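PDB 3ORQ: N5-Carboxyaminoimidazole ribonucleotide synthetase from Staphylococcus aureus subsp. aureus, which catalyses the ATP-dependent conversion of 5-aminoimidazole ribonucleotide and bicarbonate to N5-carboxyaminoimidazole ribonucleotide in purine biosynthesis. Local coordinates for residues A[103-108]-A[247-251]; A[199-203]-A[297-303]; A[325-329]-A[370-374]. One frame throughout, in Å; residues are numbered along the deposited sequence.

Contact 1 (A[103-108]-A[247-251])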
loop_
_atom_site.group_PDB
_atom_site.type_symbol
_atom_site.label_atom_id
_atom_site.label_comp_id
_atom_site.label_asym_id
_atom_site.label_seq_id
_atom_site.Cartn_x
_atom_site.Cartn_y
_atom_site.Cartn_z
ATOM N N GLN A 103 -10.519 19.482 -20.306
ATOM C CA GLN A 103 -11.698 20.260 -19.922
ATOM C C GLN A 103 -11.806 20.394 -18.402
ATOM O O GLN A 103 -12.106 21.471 -17.888
ATOM C CB GLN A 103 -12.985 19.634 -20.498
ATOM C CG GLN A 103 -14.244 20.425 -20.177
ATOM C CD GLN A 103 -15.523 19.612 -20.359
ATOM O OE1 GLN A 103 -15.519 18.403 -20.158
ATOM N NE2 GLN A 103 -16.634 20.286 -20.699
ATOM N N ALA A 104 -11.613 19.283 -17.693
ATOM C CA ALA A 104 -11.758 19.298 -16.247
ATOM C C ALA A 104 -10.833 20.364 -15.707
ATOM O O ALA A 104 -11.266 21.262 -14.983
ATOM C CB ALA A 104 -11.425 17.932 -15.647
ATOM N N ILE A 105 -9.560 20.286 -16.093
ATOM C CA ILE A 105 -8.555 21.215 -15.613
ATOM C C ILE A 105 -8.866 22.631 -15.983
ATOM O O ILE A 105 -8.869 23.469 -15.110
ATOM C CB ILE A 105 -7.152 20.883 -16.126
ATOM C CG1 ILE A 105 -6.629 19.606 -15.466
ATOM C CG2 ILE A 105 -6.214 22.061 -15.873
ATOM C CD1 ILE A 105 -6.172 19.746 -14.008
ATOM N N GLN A 106 -9.110 22.899 -17.266
ATOM C CA GLN A 106 -9.401 24.261 -17.750
ATOM C C GLN A 106 -10.458 24.946 -16.895
ATOM O O GLN A 106 -10.330 26.096 -16.479
ATOM C CB GLN A 106 -9.899 24.210 -19.208
ATOM C CG GLN A 106 -10.452 25.547 -19.774
ATOM C CD GLN A 106 -11.313 25.362 -21.049
ATOM O OE1 GLN A 106 -11.223 24.345 -21.755
ATOM N NE2 GLN A 106 -12.152 26.352 -21.337
ATOM N N LEU A 107 -11.521 24.200 -16.654
ATOM C CA LEU A 107 -12.738 24.737 -16.134
ATOM C C LEU A 107 -12.661 24.832 -14.605
ATOM O O LEU A 107 -13.144 25.800 -14.022
ATOM C CB LEU A 107 -13.843 23.832 -16.623
ATOM C CG LEU A 107 -15.289 24.178 -16.422
ATOM C CD1 LEU A 107 -16.139 23.292 -17.339
ATOM C CD2 LEU A 107 -15.595 23.943 -14.941
ATOM N N LEU A 108 -12.005 23.860 -13.959
ATOM C CA LEU A 108 -11.885 23.882 -12.504
ATOM C C LEU A 108 -10.721 24.692 -11.931
ATOM O O LEU A 108 -10.653 24.871 -10.730
ATOM C CB LEU A 108 -11.897 22.460 -11.921
ATOM C CG LEU A 108 -13.123 21.658 -12.382
ATOM C CD1 LEU A 108 -12.966 20.184 -12.043
ATOM C CD2 LEU A 108 -14.453 22.260 -11.877
ATOM N N SER A 247 -21.725 17.692 -17.616
ATOM C CA SER A 247 -21.182 18.956 -18.081
ATOM C C SER A 247 -19.663 18.995 -18.169
ATOM O O SER A 247 -19.120 19.864 -18.879
ATOM C CB SER A 247 -21.714 20.126 -17.230
ATOM O OG SER A 247 -23.118 20.305 -17.452
ATOM N N ILE A 248 -18.986 18.085 -17.439
ATOM C CA ILE A 248 -17.516 18.056 -17.360
ATOM C C ILE A 248 -17.047 16.626 -17.479
ATOM O O ILE A 248 -17.574 15.734 -16.802
ATOM C CB ILE A 248 -16.999 18.522 -16.002
ATOM C CG1 ILE A 248 -17.487 19.925 -15.667
ATOM C CG2 ILE A 248 -15.499 18.493 -15.960
ATOM C CD1 ILE A 248 -17.029 20.417 -14.286
ATOM N N HIS A 249 -16.091 16.389 -18.360
ATOM C CA HIS A 249 -15.584 15.052 -18.546
ATOM C C HIS A 249 -14.590 14.700 -17.431
ATOM O O HIS A 249 -13.564 15.360 -17.279
ATOM C CB HIS A 249 -14.901 14.936 -19.900
ATOM C CG HIS A 249 -14.282 13.591 -20.150
ATOM N ND1 HIS A 249 -15.035 12.445 -20.306
ATOM C CD2 HIS A 249 -12.984 13.208 -20.264
ATOM C CE1 HIS A 249 -14.230 11.418 -20.526
ATOM N NE2 HIS A 249 -12.981 11.854 -20.503
ATOM N N PHE A 250 -14.893 13.650 -16.678
ATOM C CA PHE A 250 -13.955 13.073 -15.707
ATOM C C PHE A 250 -13.559 11.658 -16.045
ATOM O O PHE A 250 -14.425 10.824 -16.309
ATOM C CB PHE A 250 -14.611 13.068 -14.330
ATOM C CG PHE A 250 -14.763 14.433 -13.731
ATOM C CD1 PHE A 250 -13.631 15.136 -13.267
ATOM C CD2 PHE A 250 -16.016 15.040 -13.686
ATOM C CE1 PHE A 250 -13.768 16.411 -12.709
ATOM C CE2 PHE A 250 -16.161 16.317 -13.147
ATOM C CZ PHE A 250 -15.063 17.003 -12.657
ATOM N N ILE A 251 -12.262 11.374 -16.038
ATOM C CA ILE A 251 -11.747 10.006 -15.955
ATOM C C ILE A 251 -10.772 9.959 -14.761
ATOM O O ILE A 251 -10.170 10.973 -14.408
ATOM C CB ILE A 251 -11.023 9.573 -17.241
ATOM C CG1 ILE A 251 -12.040 9.349 -18.384
ATOM C CG2 ILE A 251 -10.227 8.286 -16.987
ATOM C CD1 ILE A 251 -13.124 8.329 -18.053
HETATM O O HOH W 1 -11.632 16.804 -18.880
#
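I248, in the loop 247-251, packs against A104, L107 and L108 of the helical residues 103-108. Its CB lies beside the helix and splits the chain into two arms that reach different turns. A chi1 of -57° sets CG1 beside the backbone N and leaves CG2 anti to it, and this methyl lands on the first turn, 3.8 Å from A104 CA, where the small alanine leaves the helix backbone open to approach. The other arm runs along L107: CG1 is 4.0 Å from L107 CD1, and the terminal CD1 touches two leucine methyls, L107 CD2 and L108 CD2. A beta-branched, four-carbon chain suits this place because it touches three helix residues at once. The helix belongs to the Rossmann-like preATP-grasp domain and the loop to the ATP-grasp domain, and the contact is thus part of the interface between the two. The linking helix 111-120 closes over the same patch, its T117 touching both L107 and I248. F250 also reaches the helix: L108 CD1 meets the edge of its ring, near the ring plane, 3.9 Å from F250 CZ. The polar half of the contact lies at the N-terminal turn. Q103, extended beyond CG, carries its amide to the loop backbone, and OE1 accepts a hydrogen bond from H249 N (2.8 Å, 162° at the hydrogen), with the donor tilted 34° from the carbonyl plane. Glutamine has both the length and the acceptor needed here, and its NE2 is left 3.1 Å from S247 O. A104 N, in a first turn where no earlier helical carbonyl can serve it, donates to a water at 2.7 Å. The same water sits 2.9 Å from H249 O, while the imidazole of H249 turns away to hydrogen-bond through NE2 to P99 O.

Contact 2 (A[199-203]-A[297-303])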
loop_
_atom_site.group_PDB
_atom_site.type_symbol
_atom_site.label_atom_id
_atom_site.label_comp_id
_atom_site.label_asym_id
_atom_site.label_seq_id
_atom_site.Cartn_x
_atom_site.Cartn_y
_atom_site.Cartn_z
ATOM N N VAL A 199 -14.984 9.923 -6.136
ATOM C CA VAL A 199 -15.611 9.195 -7.225
ATOM C C VAL A 199 -14.548 8.762 -8.215
ATOM O O VAL A 199 -13.505 9.422 -8.357
ATOM C CB VAL A 199 -16.652 10.106 -8.014
ATOM C CG1 VAL A 199 -17.366 9.337 -9.119
ATOM C CG2 VAL A 199 -17.662 10.772 -7.096
ATOM N N THR A 200 -14.800 7.655 -8.914
ATOM C CA THR A 200 -13.869 7.286 -9.978
ATOM C C THR A 200 -14.661 6.956 -11.214
ATOM O O THR A 200 -15.637 6.208 -11.162
ATOM C CB THR A 200 -12.958 6.065 -9.613
ATOM O OG1 THR A 200 -12.238 6.321 -8.392
ATOM C CG2 THR A 200 -11.915 5.856 -10.748
ATOM N N ARG A 201 -14.223 7.479 -12.338
ATOM C CA ARG A 201 -14.922 7.225 -13.606
ATOM C C ARG A 201 -13.930 6.598 -14.541
ATOM O O ARG A 201 -12.780 7.034 -14.594
ATOM C CB ARG A 201 -15.436 8.534 -14.206
ATOM C CG ARG A 201 -16.952 8.589 -14.259
ATOM C CD ARG A 201 -17.424 9.781 -15.109
ATOM N NE ARG A 201 -18.108 9.301 -16.283
ATOM C CZ ARG A 201 -17.697 9.433 -17.532
ATOM N NH1 ARG A 201 -16.568 10.076 -17.834
ATOM N NH2 ARG A 201 -18.448 8.897 -18.497
ATOM N N GLY A 202 -14.333 5.566 -15.248
ATOM C CA GLY A 202 -13.377 4.875 -16.100
ATOM C C GLY A 202 -13.947 4.595 -17.476
ATOM O O GLY A 202 -14.902 5.228 -17.927
ATOM N N ASN A 203 -13.344 3.635 -18.136
ATOM C CA ASN A 203 -13.723 3.198 -19.460
ATOM C C ASN A 203 -15.202 2.899 -19.645
ATOM O O ASN A 203 -15.874 2.417 -18.741
ATOM C CB ASN A 203 -12.941 1.920 -19.757
ATOM C CG ASN A 203 -12.187 2.012 -21.024
ATOM O OD1 ASN A 203 -12.428 2.916 -21.832
ATOM N ND2 ASN A 203 -11.235 1.091 -21.221
ATOM N N ALA A 297 -8.702 3.123 -13.544
ATOM C CA ALA A 297 -9.459 3.998 -14.447
ATOM C C ALA A 297 -8.618 4.476 -15.613
ATOM O O ALA A 297 -8.908 4.270 -16.782
ATOM C CB ALA A 297 -9.964 5.195 -13.660
ATOM N N VAL A 298 -7.517 5.088 -15.254
ATOM C CA VAL A 298 -6.646 5.750 -16.199
ATOM C C VAL A 298 -5.998 4.748 -17.151
ATOM O O VAL A 298 -5.709 5.092 -18.318
ATOM C CB VAL A 298 -5.684 6.598 -15.327
ATOM C CG1 VAL A 298 -4.210 6.293 -15.493
ATOM C CG2 VAL A 298 -6.129 8.038 -15.289
ATOM N N THR A 299 -5.761 3.509 -16.682
ATOM C CA THR A 299 -5.165 2.480 -17.553
ATOM C C THR A 299 -6.268 1.726 -18.296
ATOM O O THR A 299 -5.991 0.769 -19.043
ATOM C CB THR A 299 -4.277 1.465 -16.768
ATOM O OG1 THR A 299 -5.066 0.815 -15.735
ATOM C CG2 THR A 299 -3.049 2.191 -16.108
ATOM N N GLY A 300 -7.514 2.163 -18.095
ATOM C CA GLY A 300 -8.651 1.671 -18.896
ATOM C C GLY A 300 -9.176 0.297 -18.447
ATOM O O GLY A 300 -9.811 -0.380 -19.238
ATOM N N GLN A 301 -8.909 -0.095 -17.188
ATOM C CA GLN A 301 -9.401 -1.370 -16.646
ATOM C C GLN A 301 -10.838 -1.229 -16.149
ATOM O O GLN A 301 -11.332 -0.125 -15.979
ATOM C CB GLN A 301 -8.534 -1.838 -15.470
ATOM C CG GLN A 301 -6.968 -1.770 -15.690
ATOM C CD GLN A 301 -6.528 -2.657 -16.766
ATOM O OE1 GLN A 301 -6.631 -3.877 -16.658
ATOM N NE2 GLN A 301 -6.054 -2.071 -17.855
ATOM N N SER A 302 -11.497 -2.341 -15.893
ATOM C CA SER A 302 -12.788 -2.306 -15.184
ATOM C C SER A 302 -12.613 -1.832 -13.756
ATOM O O SER A 302 -11.558 -2.116 -13.127
ATOM C CB SER A 302 -13.487 -3.664 -15.177
ATOM O OG SER A 302 -13.727 -4.067 -16.518
ATOM N N LEU A 303 -13.638 -1.105 -13.264
ATOM C CA LEU A 303 -13.634 -0.548 -11.914
ATOM C C LEU A 303 -14.533 -1.435 -11.108
ATOM O O LEU A 303 -15.449 -2.000 -11.645
ATOM C CB LEU A 303 -14.240 0.883 -11.890
ATOM C CG LEU A 303 -13.383 1.928 -12.619
ATOM C CD1 LEU A 303 -13.997 3.317 -12.630
ATOM C CD2 LEU A 303 -12.034 1.982 -11.930
HETATM O O HOH W 2 -11.097 2.451 -17.038
#
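One water is gripped by three groups: it accepts from N203 N at 2.8 Å and donates to A297 O and Q301 O. It thereby joins the end of strand 191-201, in the central antiparallel sheet of the ATP-grasp enzyme, to the Schellman motif that closes helix 290-298. G300 makes that turn; its phi of 79° is a value glycine takes easily, and G300 N bonds back to A297 O at 2.8 Å. A297 O therefore serves both the helix cap and the water. A direct bond runs alongside: N203 ND2 donates to G300 O at 2.9 Å, somewhat bent (146° at the hydrogen) and tilted from the carbonyl plane. The amide of N203 is used at both ends, since OD1 accepts from F6 N. Nearer the strand the contact turns apolar. T200 splits its two branches: OG1 hydrogen-bonds to T253 OG1 and T293 OG1, while CG2, anti to the backbone N, faces A297 and L303. The methyl of A297 is small enough to sit close against the strand. G202 has no side chain, and the place beside it is taken by L303, whose CD1 comes to 3.5 Å from G202 N. A297 CB, finally, touches both T200 CG2 at 3.6 Å and the carbonyl oxygen R201 O at 3.5 Å.

Contact 3 (A[325-329]-A[370-374])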
loop_
_atom_site.group_PDB
_atom_site.type_symbol
_atom_site.label_atom_id
_atom_site.label_comp_id
_atom_site.label_asym_id
_atom_site.label_seq_id
_atom_site.Cartn_x
_atom_site.Cartn_y
_atom_site.Cartn_z
ATOM N N LEU A 325 4.390 19.018 17.890
ATOM C CA LEU A 325 3.589 18.477 18.988
ATOM C C LEU A 325 3.680 16.952 19.199
ATOM O O LEU A 325 3.817 16.489 20.344
ATOM C CB LEU A 325 2.118 18.861 18.775
ATOM C CG LEU A 325 1.078 18.535 19.872
ATOM C CD1 LEU A 325 1.447 19.301 21.181
ATOM C CD2 LEU A 325 -0.364 18.900 19.460
ATOM N N LEU A 326 3.587 16.160 18.117
ATOM C CA LEU A 326 3.250 14.737 18.304
ATOM C C LEU A 326 4.323 13.699 17.985
ATOM O O LEU A 326 4.201 12.533 18.409
ATOM C CB LEU A 326 1.932 14.388 17.572
ATOM C CG LEU A 326 0.686 15.129 18.053
ATOM C CD1 LEU A 326 -0.474 15.033 17.045
ATOM C CD2 LEU A 326 0.247 14.588 19.410
ATOM N N GLU A 327 5.367 14.096 17.261
ATOM C CA GLU A 327 6.251 13.093 16.655
ATOM C C GLU A 327 6.906 12.149 17.681
ATOM O O GLU A 327 7.315 11.022 17.340
ATOM C CB GLU A 327 7.294 13.729 15.722
ATOM C CG GLU A 327 8.245 14.751 16.416
ATOM C CD GLU A 327 9.074 15.546 15.402
ATOM O OE1 GLU A 327 9.159 15.122 14.209
ATOM O OE2 GLU A 327 9.652 16.579 15.799
ATOM N N ASN A 328 7.007 12.585 18.930
ATOM C CA ASN A 328 7.677 11.750 19.924
ATOM C C ASN A 328 6.748 10.711 20.539
ATOM O O ASN A 328 7.208 9.771 21.181
ATOM C CB ASN A 328 8.419 12.594 20.964
ATOM C CG ASN A 328 9.653 13.217 20.385
ATOM O OD1 ASN A 328 10.470 12.528 19.779
ATOM N ND2 ASN A 328 9.782 14.512 20.510
ATOM N N GLU A 329 5.451 10.876 20.270
ATOM C CA GLU A 329 4.429 9.930 20.654
ATOM C C GLU A 329 4.177 8.853 19.581
ATOM O O GLU A 329 3.490 7.885 19.856
ATOM C CB GLU A 329 3.115 10.657 20.850
ATOM C CG GLU A 329 3.160 11.776 21.818
ATOM C CD GLU A 329 1.903 11.799 22.647
ATOM O OE1 GLU A 329 1.133 10.809 22.576
ATOM O OE2 GLU A 329 1.704 12.797 23.371
ATOM N N TYR A 370 -9.326 15.093 19.457
ATOM C CA TYR A 370 -9.456 16.505 19.849
ATOM C C TYR A 370 -8.479 16.823 20.975
ATOM O O TYR A 370 -7.749 17.806 20.921
ATOM C CB TYR A 370 -10.860 16.824 20.317
ATOM C CG TYR A 370 -11.837 17.147 19.218
ATOM C CD1 TYR A 370 -11.458 17.939 18.131
ATOM C CD2 TYR A 370 -13.150 16.682 19.280
ATOM C CE1 TYR A 370 -12.359 18.248 17.121
ATOM C CE2 TYR A 370 -14.069 16.990 18.275
ATOM C CZ TYR A 370 -13.662 17.775 17.201
ATOM O OH TYR A 370 -14.557 18.085 16.218
ATOM N N ALA A 371 -8.455 15.946 21.974
ATOM C CA ALA A 371 -7.552 16.081 23.097
ATOM C C ALA A 371 -6.096 15.968 22.636
ATOM O O ALA A 371 -5.225 16.654 23.149
ATOM C CB ALA A 371 -7.870 15.031 24.146
ATOM N N LYS A 372 -5.835 15.119 21.654
ATOM C CA LYS A 372 -4.456 14.923 21.223
ATOM C C LYS A 372 -3.895 16.117 20.438
ATOM O O LYS A 372 -2.746 16.479 20.628
ATOM C CB LYS A 372 -4.295 13.608 20.451
ATOM C CG LYS A 372 -2.995 12.928 20.740
ATOM C CD LYS A 372 -3.064 12.065 21.994
ATOM C CE LYS A 372 -1.651 11.898 22.556
ATOM N NZ LYS A 372 -1.534 11.005 23.757
ATOM N N PHE A 373 -4.714 16.733 19.585
ATOM C CA PHE A 373 -4.252 17.848 18.750
ATOM C C PHE A 373 -4.373 19.211 19.425
ATOM O O PHE A 373 -4.125 20.223 18.789
ATOM C CB PHE A 373 -4.938 17.851 17.372
ATOM C CG PHE A 373 -4.378 16.811 16.416
ATOM C CD1 PHE A 373 -4.590 15.443 16.642
ATOM C CD2 PHE A 373 -3.650 17.183 15.285
ATOM C CE1 PHE A 373 -4.076 14.482 15.757
ATOM C CE2 PHE A 373 -3.123 16.188 14.404
ATOM C CZ PHE A 373 -3.338 14.853 14.661
ATOM N N GLU A 374 -4.738 19.201 20.713
ATOM C CA GLU A 374 -4.886 20.385 21.614
ATOM C C GLU A 374 -6.321 20.840 21.626
ATOM O O GLU A 374 -6.901 21.008 22.688
ATOM C CB GLU A 374 -3.952 21.571 21.291
ATOM C CG GLU A 374 -2.470 21.316 21.588
ATOM C CD GLU A 374 -1.524 22.366 20.945
ATOM O OE1 GLU A 374 -0.531 22.765 21.600
ATOM O OE2 GLU A 374 -1.764 22.792 19.783
#
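E329 and K372 reach toward each other from opposite directions and join in a salt bridge, E329 OE1 to K372 NZ at 2.9 Å. As a hydrogen bond it is weak: OE1 lies almost as near to K372 CE (3.0 Å), so the carboxylate oxygen sits beside the CE-NZ bond instead of straight beyond it. Both chains are long enough to meet, and the lysine gets there by bending at chi2 (85°). The backbone at the foot of the acid is also served, since E329 N donates to L326 O at 2.8 Å. Next to the charges the contact is apolar. L326 places CD1 over one face of the F373 ring, 3.8 Å from its centroid and 13° off the normal, a CH-pi contact; the two side chains cross at about a right angle. Its other methyl, CD2, packs against the K372 aliphatic chain at CG, and lies 3.7 Å from K372 O. L325 CD2 approaches the same carbonyl oxygen and also lies 3.8 Å from E374 CG, so leucine branching lets these two neighbours span three residues. Other polar ends in the segments find partners farther off: E327 OE1 makes a salt bridge with R346, Y370 OH hydrogen-bonds to E216, and N328 OD1 takes a hydrogen bond from K10 NZ of the second subunit. F373 also touches M316 and L318 of strand 313-319. The C-terminal ends of helices 320-326 and 362-372 thus pack together, with F373 linking them to the sheet, in the C-terminal domain of this PurK-family enzyme.

In the fold
Contacts 1 and 2 are neighbours, with centres 16 Å apart and segments that alternate along the chain. They meet directly: R201 NH1 probably hydrogen-bonds to F250 O at 2.7 Å, and I251 CD1 packs 3.6 Å from G202 O. Contact 3 is remote, its centre 39 Å from that of contact 1 and 38 Å from that of contact 2. Contact 1 comes nearest to the nucleotide site: the side chain of L108 is about 7 Å from that of E270, a magnesium ligand, and about 11 Å from the bound ADP. Contacts 2 and 3 lie away from the annotated sites, but each touches the second subunit of the dimer.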